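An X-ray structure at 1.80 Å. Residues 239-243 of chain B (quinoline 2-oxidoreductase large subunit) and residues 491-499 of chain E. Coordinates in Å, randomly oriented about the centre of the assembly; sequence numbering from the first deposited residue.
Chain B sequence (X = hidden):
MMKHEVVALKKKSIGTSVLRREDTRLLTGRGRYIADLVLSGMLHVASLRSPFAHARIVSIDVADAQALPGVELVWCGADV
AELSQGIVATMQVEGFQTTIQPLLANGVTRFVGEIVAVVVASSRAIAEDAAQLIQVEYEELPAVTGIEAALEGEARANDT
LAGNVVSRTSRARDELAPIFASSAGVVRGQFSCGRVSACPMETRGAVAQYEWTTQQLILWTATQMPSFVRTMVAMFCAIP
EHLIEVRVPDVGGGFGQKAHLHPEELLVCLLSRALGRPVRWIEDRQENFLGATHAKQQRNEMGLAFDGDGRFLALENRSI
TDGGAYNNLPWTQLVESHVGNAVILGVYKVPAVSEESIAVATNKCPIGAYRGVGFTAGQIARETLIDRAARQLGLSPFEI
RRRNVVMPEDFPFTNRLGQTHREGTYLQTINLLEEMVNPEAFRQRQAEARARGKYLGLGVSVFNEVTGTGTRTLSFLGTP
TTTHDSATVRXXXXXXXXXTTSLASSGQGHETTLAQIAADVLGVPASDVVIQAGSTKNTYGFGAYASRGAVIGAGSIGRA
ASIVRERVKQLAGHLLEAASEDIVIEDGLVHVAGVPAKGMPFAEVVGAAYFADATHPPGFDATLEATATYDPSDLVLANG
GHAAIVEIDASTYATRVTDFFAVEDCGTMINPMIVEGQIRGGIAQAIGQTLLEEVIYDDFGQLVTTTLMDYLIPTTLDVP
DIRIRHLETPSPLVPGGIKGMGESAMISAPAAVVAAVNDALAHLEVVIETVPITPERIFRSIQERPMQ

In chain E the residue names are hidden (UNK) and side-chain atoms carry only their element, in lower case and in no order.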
# COMPACT_ATOMS: atom_id res chain seq x y z
N ILE B 239 -2.26 7.17 21.90
CA ILE B 239 -3.08 6.75 20.77
C ILE B 239 -3.36 5.27 20.99
O ILE B 239 -2.44 4.51 21.29
CB ILE B 239 -2.33 6.96 19.43
CG1 ILE B 239 -2.08 8.45 19.20
CG2 ILE B 239 -3.12 6.36 18.27
CD1 ILE B 239 -1.33 8.78 17.92
N PRO B 240 -4.63 4.84 20.89
CA PRO B 240 -4.94 3.42 21.10
C PRO B 240 -4.05 2.55 20.22
O PRO B 240 -3.96 2.76 19.01
CB PRO B 240 -6.42 3.33 20.76
CG PRO B 240 -6.67 4.52 19.87
CD PRO B 240 -5.82 5.60 20.47
N GLU B 241 -3.40 1.56 20.84
CA GLU B 241 -2.47 0.69 20.14
C GLU B 241 -3.02 -0.09 18.96
O GLU B 241 -2.34 -0.26 17.95
CB GLU B 241 -1.83 -0.29 21.13
CG GLU B 241 -0.60 -1.00 20.58
CD GLU B 241 0.04 -1.94 21.59
OE1 GLU B 241 1.16 -2.43 21.31
OE2 GLU B 241 -0.57 -2.20 22.65
N HIS B 242 -4.26 -0.57 19.07
CA HIS B 242 -4.84 -1.35 17.99
C HIS B 242 -5.12 -0.51 16.74
O HIS B 242 -5.34 -1.05 15.66
CB HIS B 242 -6.12 -2.03 18.46
CG HIS B 242 -7.16 -1.08 18.96
ND1 HIS B 242 -8.46 -1.09 18.50
CD2 HIS B 242 -7.11 -0.13 19.92
CE1 HIS B 242 -9.16 -0.18 19.16
NE2 HIS B 242 -8.36 0.42 20.02
N LEU B 243 -5.10 0.81 16.90
CA LEU B 243 -5.36 1.70 15.78
C LEU B 243 -4.05 2.15 15.14
O LEU B 243 -4.02 3.10 14.36
CB LEU B 243 -6.15 2.93 16.24
CG LEU B 243 -7.52 2.61 16.85
CD1 LEU B 243 -8.23 3.90 17.25
CD2 LEU B 243 -8.35 1.84 15.84
N UNK E 491 -4.20 -10.18 21.47
CA UNK E 491 -4.44 -9.21 22.52
C UNK E 491 -3.15 -8.40 22.55
O UNK E 491 -2.08 -8.93 22.84
c UNK E 491 -4.90 -8.77 24.94
c UNK E 491 -4.67 -9.86 23.89
c UNK E 491 -5.88 -10.80 23.83
c UNK E 491 -6.09 -11.61 25.11
N UNK E 492 -3.26 -7.12 22.22
CA UNK E 492 -2.11 -6.24 22.20
C UNK E 492 -1.65 -5.96 23.63
O UNK E 492 -2.45 -5.96 24.56
o UNK E 492 -4.06 -5.10 19.63
c UNK E 492 -2.49 -4.97 21.44
o UNK E 492 -1.98 -5.66 19.22
c UNK E 492 -2.87 -5.26 19.99
N UNK E 493 -0.34 -5.72 23.81
CA UNK E 493 0.29 -5.43 25.11
C UNK E 493 -0.47 -4.49 26.03
O UNK E 493 -0.54 -4.72 27.24
c UNK E 493 1.66 -4.88 24.72
c UNK E 493 0.64 -5.54 22.72
c UNK E 493 1.96 -5.61 23.46
N UNK E 494 -1.03 -3.42 25.47
CA UNK E 494 -1.77 -2.43 26.26
C UNK E 494 -3.20 -2.84 26.59
O UNK E 494 -3.93 -2.10 27.25
c UNK E 494 -0.38 -0.51 25.39
o UNK E 494 -2.41 -1.18 24.27
c UNK E 494 -1.80 -1.05 25.56
N UNK E 495 -3.61 -4.02 26.13
CA UNK E 495 -4.95 -4.48 26.41
C UNK E 495 -5.95 -4.32 25.27
O UNK E 495 -7.11 -4.68 25.41
N UNK E 496 -5.50 -3.75 24.15
CA UNK E 496 -6.39 -3.59 23.02
C UNK E 496 -6.45 -4.92 22.28
O UNK E 496 -5.67 -5.83 22.59
c UNK E 496 -5.89 -2.46 22.11
n UNK E 496 -6.15 0.84 25.11
c UNK E 496 -7.15 -0.72 23.43
c UNK E 496 -7.13 0.69 24.00
c UNK E 496 -5.80 -1.11 22.82
N UNK E 497 -7.36 -5.04 21.32
CA UNK E 497 -7.52 -6.30 20.60
C UNK E 497 -7.49 -6.16 19.08
O UNK E 497 -8.18 -5.31 18.52
c UNK E 497 -8.99 -8.33 20.30
c UNK E 497 -8.91 -7.14 22.51
c UNK E 497 -8.85 -6.98 21.00
N UNK E 498 -6.71 -7.01 18.43
CA UNK E 498 -6.60 -7.00 16.97
C UNK E 498 -7.15 -8.31 16.43
O UNK E 498 -6.66 -9.39 16.76
o UNK E 498 -4.57 -5.67 17.04
c UNK E 498 -5.14 -6.86 16.50
c UNK E 498 -5.08 -6.78 14.97
N UNK E 499 -8.19 -8.21 15.60
CA UNK E 499 -8.80 -9.38 15.00
C UNK E 499 -8.57 -9.42 13.49
O UNK E 499 -8.73 -8.41 12.81
c UNK E 499 -10.97 -10.60 14.60
c UNK E 499 -10.32 -9.39 15.27
c UNK E 499 -10.59 -9.40 16.78
O HOH W 1 -3.48 1.32 23.67
O HOH W 2 -4.10 -3.37 15.57

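Position 491 carries four side-chain carbons, forked at the first, with one arm two carbons long, and lies out of reach of the chain B stretch. That is isoleucine. Ile E491 is buried, as its wholly hydrocarbon side chain would favour.

Position 492 has two side-chain carbons, the second bearing two oxygens. Its CB, not its carboxylate, approaches chain B's acid, 3.6 Å from OE2 of Glu B241. A short carboxylate means aspartate. From Asp E492 the chain enters a type I beta turn. OD2 accepts a hydrogen bond of 2.7 Å from the side-chain oxygen of position 498, and OD1 is bonded to a residue flanking one of the stretches.

At position 493 three carbons close a ring onto the backbone nitrogen, and the ring carbon bonded to that nitrogen lies 3.5 Å from OE1 of Glu B241. The ring identifies proline. The phi of -43° at Pro E493 suits the second place of a type I turn, and the missing N-H costs nothing where the turn does not need it.

Position 494 shows one carbon carrying one oxygen and one carbon. The oxygen stands 2.7 Å from OE2 of Glu B241, a hydrogen-bonding distance, and the branching is that of threonine; valine, of the same shape, would have no oxygen to offer. With chi1 in the p well, OG1 of Thr E494 donates to OE2 of Glu B241, and its backbone N donates to the same OE2 at 3.1 Å.

Position 495 has no side-chain atoms and is glycine. Its phi of 101° with psi near zero would jam a CB against the preceding carbonyl oxygen, so the backbone itself calls for Gly E495. Its N closes the turn on O of Asp E492 at 2.8 Å.

Position 496 bears four carbons in a row ending in nitrogen. The second carbon lies 3.3 Å from CD2 of His B242, and the fourth 4.2 Å from CB of Pro B240. This is lysine: the long aliphatic part of Lys E496 can pack while the charged end reaches water 1.

Position 497 is one carbon carrying two more; its CA-to-CB bond points away from chain B, while its backbone O lies 3.9 Å from CB of His B242. Val E497 is buried in a strand, which suits beta-branched valine.

Position 498 repeats the carbon with one oxygen and one carbon; the oxygen lies 4.2 Å from CB of His B242 and shares water 2 with O of His B242. Beta-branched Thr E498 is at home in a strand, and its hydroxyl can donate to OD2 of Asp E492 and accept from water 2 at once.

Position 499 again has one carbon with two branches and does not reach chain B; Val E499 is buried in the strand.

The contact centres on Glu B241, whose extended side chain brings OE2 to both donors of Thr E494, while the lysine packs against His B242. Water 1 joins N of Glu B241, Thr E494 and Lys E496.

Chain E (491-499) IDPTGKVTV
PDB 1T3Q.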